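Side-chain contact in cytochrome P450 CYP260B1 (Sorangium cellulosum, PDB 5HIW), which belongs to the cytochrome P450 family of haem proteins and holds a protoporphyrin IX with its iron in a largely helical fold: residues A79-R82 with M83-F87. Residues are numbered along the deposited sequence; the frame is centred on the assembly and turned at random. Where two conformers were deposited one is given.
With HEM (protoporphyrin IX containing Fe), chain B.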
loop_
_atom_site.group_PDB
_atom_site.type_symbol
_atom_site.label_atom_id
_atom_site.label_comp_id
_atom_site.label_asym_id
_atom_site.label_seq_id
_atom_site.Cartn_x
_atom_site.Cartn_y
_atom_site.Cartn_z
ATOM N N ALA A 79 9.362 22.566 -1.512
ATOM C CA ALA A 79 7.934 22.324 -1.398
ATOM C C ALA A 79 7.726 20.956 -0.696
ATOM O O ALA A 79 6.949 20.860 0.235
ATOM C CB ALA A 79 7.297 22.322 -2.773
ATOM N N HIS A 80 8.459 19.953 -1.133
ATOM C CA HIS A 80 8.208 18.617 -0.594
ATOM C C HIS A 80 8.704 18.574 0.820
ATOM O O HIS A 80 8.064 18.041 1.709
ATOM C CB HIS A 80 8.850 17.530 -1.423
ATOM C CG HIS A 80 8.650 16.158 -0.858
ATOM N ND1 HIS A 80 9.565 15.559 -0.017
ATOM C CD2 HIS A 80 7.609 15.289 -0.972
ATOM C CE1 HIS A 80 9.105 14.375 0.362
ATOM N NE2 HIS A 80 7.917 14.192 -0.186
ATOM N N THR A 81 9.862 19.180 1.079
ATOM C CA THR A 81 10.390 19.110 2.420
ATOM C C THR A 81 9.463 19.659 3.479
ATOM O O THR A 81 9.339 19.045 4.556
ATOM C CB THR A 81 11.794 19.789 2.519
ATOM O OG1 THR A 81 12.626 19.209 1.507
ATOM C CG2 THR A 81 12.400 19.545 3.926
ATOM N N ARG A 82 8.847 20.801 3.179
ATOM C CA ARG A 82 7.946 21.523 4.075
ATOM C C ARG A 82 6.646 20.706 4.345
ATOM O O ARG A 82 6.230 20.506 5.491
ATOM C CB ARG A 82 7.639 22.921 3.454
ATOM C CG ARG A 82 6.753 23.849 4.299
ATOM C CD ARG A 82 6.474 25.252 3.701
ATOM N NE ARG A 82 7.679 26.079 3.564
ATOM C CZ ARG A 82 8.294 26.687 4.577
ATOM N NH1 ARG A 82 7.854 26.566 5.822
ATOM N NH2 ARG A 82 9.389 27.381 4.348
ATOM N N MET A 83 6.050 20.181 3.282
ATOM C CA MET A 83 4.783 19.432 3.389
ATOM C C MET A 83 5.083 18.081 4.028
ATOM O O MET A 83 4.366 17.634 4.875
ATOM C CB MET A 83 4.122 19.264 2.038
ATOM C CG MET A 83 3.626 20.581 1.463
ATOM S SD MET A 83 2.566 21.477 2.606
ATOM C CE MET A 83 1.467 20.153 3.135
ATOM N N ARG A 84 6.193 17.471 3.651
ATOM C CA ARG A 84 6.593 16.219 4.263
ATOM C C ARG A 84 6.770 16.306 5.787
ATOM O O ARG A 84 6.451 15.367 6.543
ATOM C CB ARG A 84 7.858 15.651 3.567
ATOM C CG ARG A 84 8.367 14.305 4.121
ATOM C CD ARG A 84 7.295 13.221 3.988
ATOM N NE ARG A 84 7.784 11.959 4.533
ATOM C CZ ARG A 84 8.025 10.829 3.852
ATOM N NH1 ARG A 84 7.766 10.696 2.565
ATOM N NH2 ARG A 84 8.471 9.788 4.524
ATOM N N ARG A 85 7.270 17.453 6.272
ATOM C CA ARG A 85 7.429 17.658 7.707
ATOM C C ARG A 85 6.099 17.638 8.455
ATOM O O ARG A 85 5.973 17.079 9.556
ATOM C CB ARG A 85 8.174 18.996 7.995
ATOM C CG ARG A 85 9.694 18.870 8.085
ATOM C CD ARG A 85 10.296 20.017 8.936
ATOM N NE ARG A 85 9.488 21.253 8.806
ATOM C CZ ARG A 85 9.712 22.255 7.937
ATOM N NH1 ARG A 85 10.764 22.260 7.108
ATOM N NH2 ARG A 85 8.882 23.297 7.925
ATOM N N LEU A 86 5.107 18.237 7.833
ATOM C CA LEU A 86 3.711 18.218 8.358
ATOM C C LEU A 86 3.216 16.795 8.417
ATOM O O LEU A 86 2.774 16.366 9.432
ATOM C CB LEU A 86 2.779 18.947 7.432
ATOM C CG LEU A 86 1.280 18.875 7.668
ATOM C CD1 LEU A 86 1.068 19.393 9.066
ATOM C CD2 LEU A 86 0.671 19.790 6.598
ATOM N N PHE A 87 3.257 16.086 7.274
ATOM C CA PHE A 87 2.861 14.629 7.306
ATOM C C PHE A 87 3.615 13.817 8.319
ATOM O O PHE A 87 3.038 13.006 9.002
ATOM C CB PHE A 87 2.957 14.029 5.893
ATOM C CG PHE A 87 1.867 14.474 4.945
ATOM C CD1 PHE A 87 1.901 15.718 4.325
ATOM C CD2 PHE A 87 0.777 13.663 4.700
ATOM C CE1 PHE A 87 0.956 16.131 3.442
ATOM C CE2 PHE A 87 -0.216 14.065 3.821
ATOM C CZ PHE A 87 -0.136 15.293 3.172
HETATM C CHA HEM B . 4.101 6.877 -0.795
HETATM C CHB HEM B . 3.341 2.078 -0.644
HETATM C CHC HEM B . 0.368 2.663 3.077
HETATM C CHD HEM B . 0.420 7.379 2.236
HETATM C C1A HEM B . 4.219 5.539 -1.040
HETATM C C2A HEM B . 5.076 4.938 -2.002
HETATM C C3A HEM B . 4.892 3.582 -1.934
HETATM C C4A HEM B . 3.825 3.353 -1.006
HETATM C CMA HEM B . 5.600 2.527 -2.809
HETATM C CAA HEM B . 6.128 5.656 -2.839
HETATM C CBA HEM B . 5.460 6.321 -4.055
HETATM C CGA HEM B . 6.452 6.817 -5.050
HETATM O O1A HEM B . 7.678 6.934 -4.723
HETATM O O2A HEM B . 6.108 6.929 -6.253
HETATM C C1B HEM B . 2.448 1.821 0.324
HETATM C C2B HEM B . 2.122 0.482 0.734
HETATM C C3B HEM B . 1.280 0.663 1.814
HETATM C C4B HEM B . 1.078 2.099 2.022
HETATM C CMB HEM B . 2.520 -0.878 0.134
HETATM C CAB HEM B . 0.679 -0.463 2.487
HETATM C CBB HEM B . -0.329 -0.511 3.291
HETATM C C1C HEM B . 0.117 4.030 3.188
HETATM C C2C HEM B . -0.722 4.569 4.215
HETATM C C3C HEM B . -0.706 5.912 3.959
HETATM C C4C HEM B . 0.073 6.166 2.791
HETATM C CMC HEM B . -1.378 3.677 5.242
HETATM C CAC HEM B . -1.380 6.985 4.715
HETATM C CBC HEM B . -1.610 6.857 6.013
HETATM C C1D HEM B . 1.457 7.577 1.332
HETATM C C2D HEM B . 1.809 8.962 0.921
HETATM C C3D HEM B . 2.823 8.835 0.074
HETATM C C4D HEM B . 3.102 7.392 0.003
HETATM C CMD HEM B . 1.107 10.253 1.295
HETATM C CAD HEM B . 3.639 9.947 -0.606
HETATM C CBD HEM B . 4.841 10.248 0.269
HETATM C CGD HEM B . 5.719 11.376 -0.289
HETATM O O1D HEM B . 5.707 11.702 -1.516
HETATM O O2D HEM B . 6.514 12.017 0.477
HETATM N NA HEM B . 3.469 4.517 -0.420
HETATM N NB HEM B . 1.914 2.712 1.191
HETATM N NC HEM B . 0.630 4.960 2.396
HETATM N ND HEM B . 2.253 6.659 0.733
HETATM FE FE HEM B . 2.113 4.738 0.981
HETATM O O HOH W 1 0.492 4.722 -0.644
#
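His80 and Arg84, one turn apart on helix 77-90, close together on a single haem propionate oxygen. This is the cytochrome P450 arrangement in which the C helix, with its histidine and arginine at positions i and i+4, anchors the cofactor. His80 NE2 donates to HEM O2D over 2.7 Å in a nearly straight bond (168°), the oxygen lying at the ring edge, near its plane. Arg84 NH1 reaches the same oxygen at 2.8 Å along a more bent path, again at the edge of the flat group. Two donors thus grip O2D, and the positive guanidinium probably helps to stabilise the propionate's charge. Both side chains leave the helix with CG anti to the backbone N, pointing the same way, and a bend at chi2 of Arg84 (60°) turns its chain toward the haem. Their flat groups stand 64° apart. Tyr337 O also accepts from Arg84 NH1, while Asn88 OD1 holds NE, so three acceptors hold the guanidinium and limit its rotation.

On the exposed side, like charges come near each other. Arg85, salt-bridged to Glu210 through NH2, runs near Arg82, but the Arg82 side chain is modelled in two positions and the approach is therefore doubtful.

Backbone bonds set the spacing, Arg84 N to His80 O being 2.8 Å and Met83 N to Ala79 O 3.2 Å. The two haem-binding side chains also touch directly: Arg84 CB lies over one face of the His80 imidazole, a CH-pi contact 4.0 Å from the ring centroid.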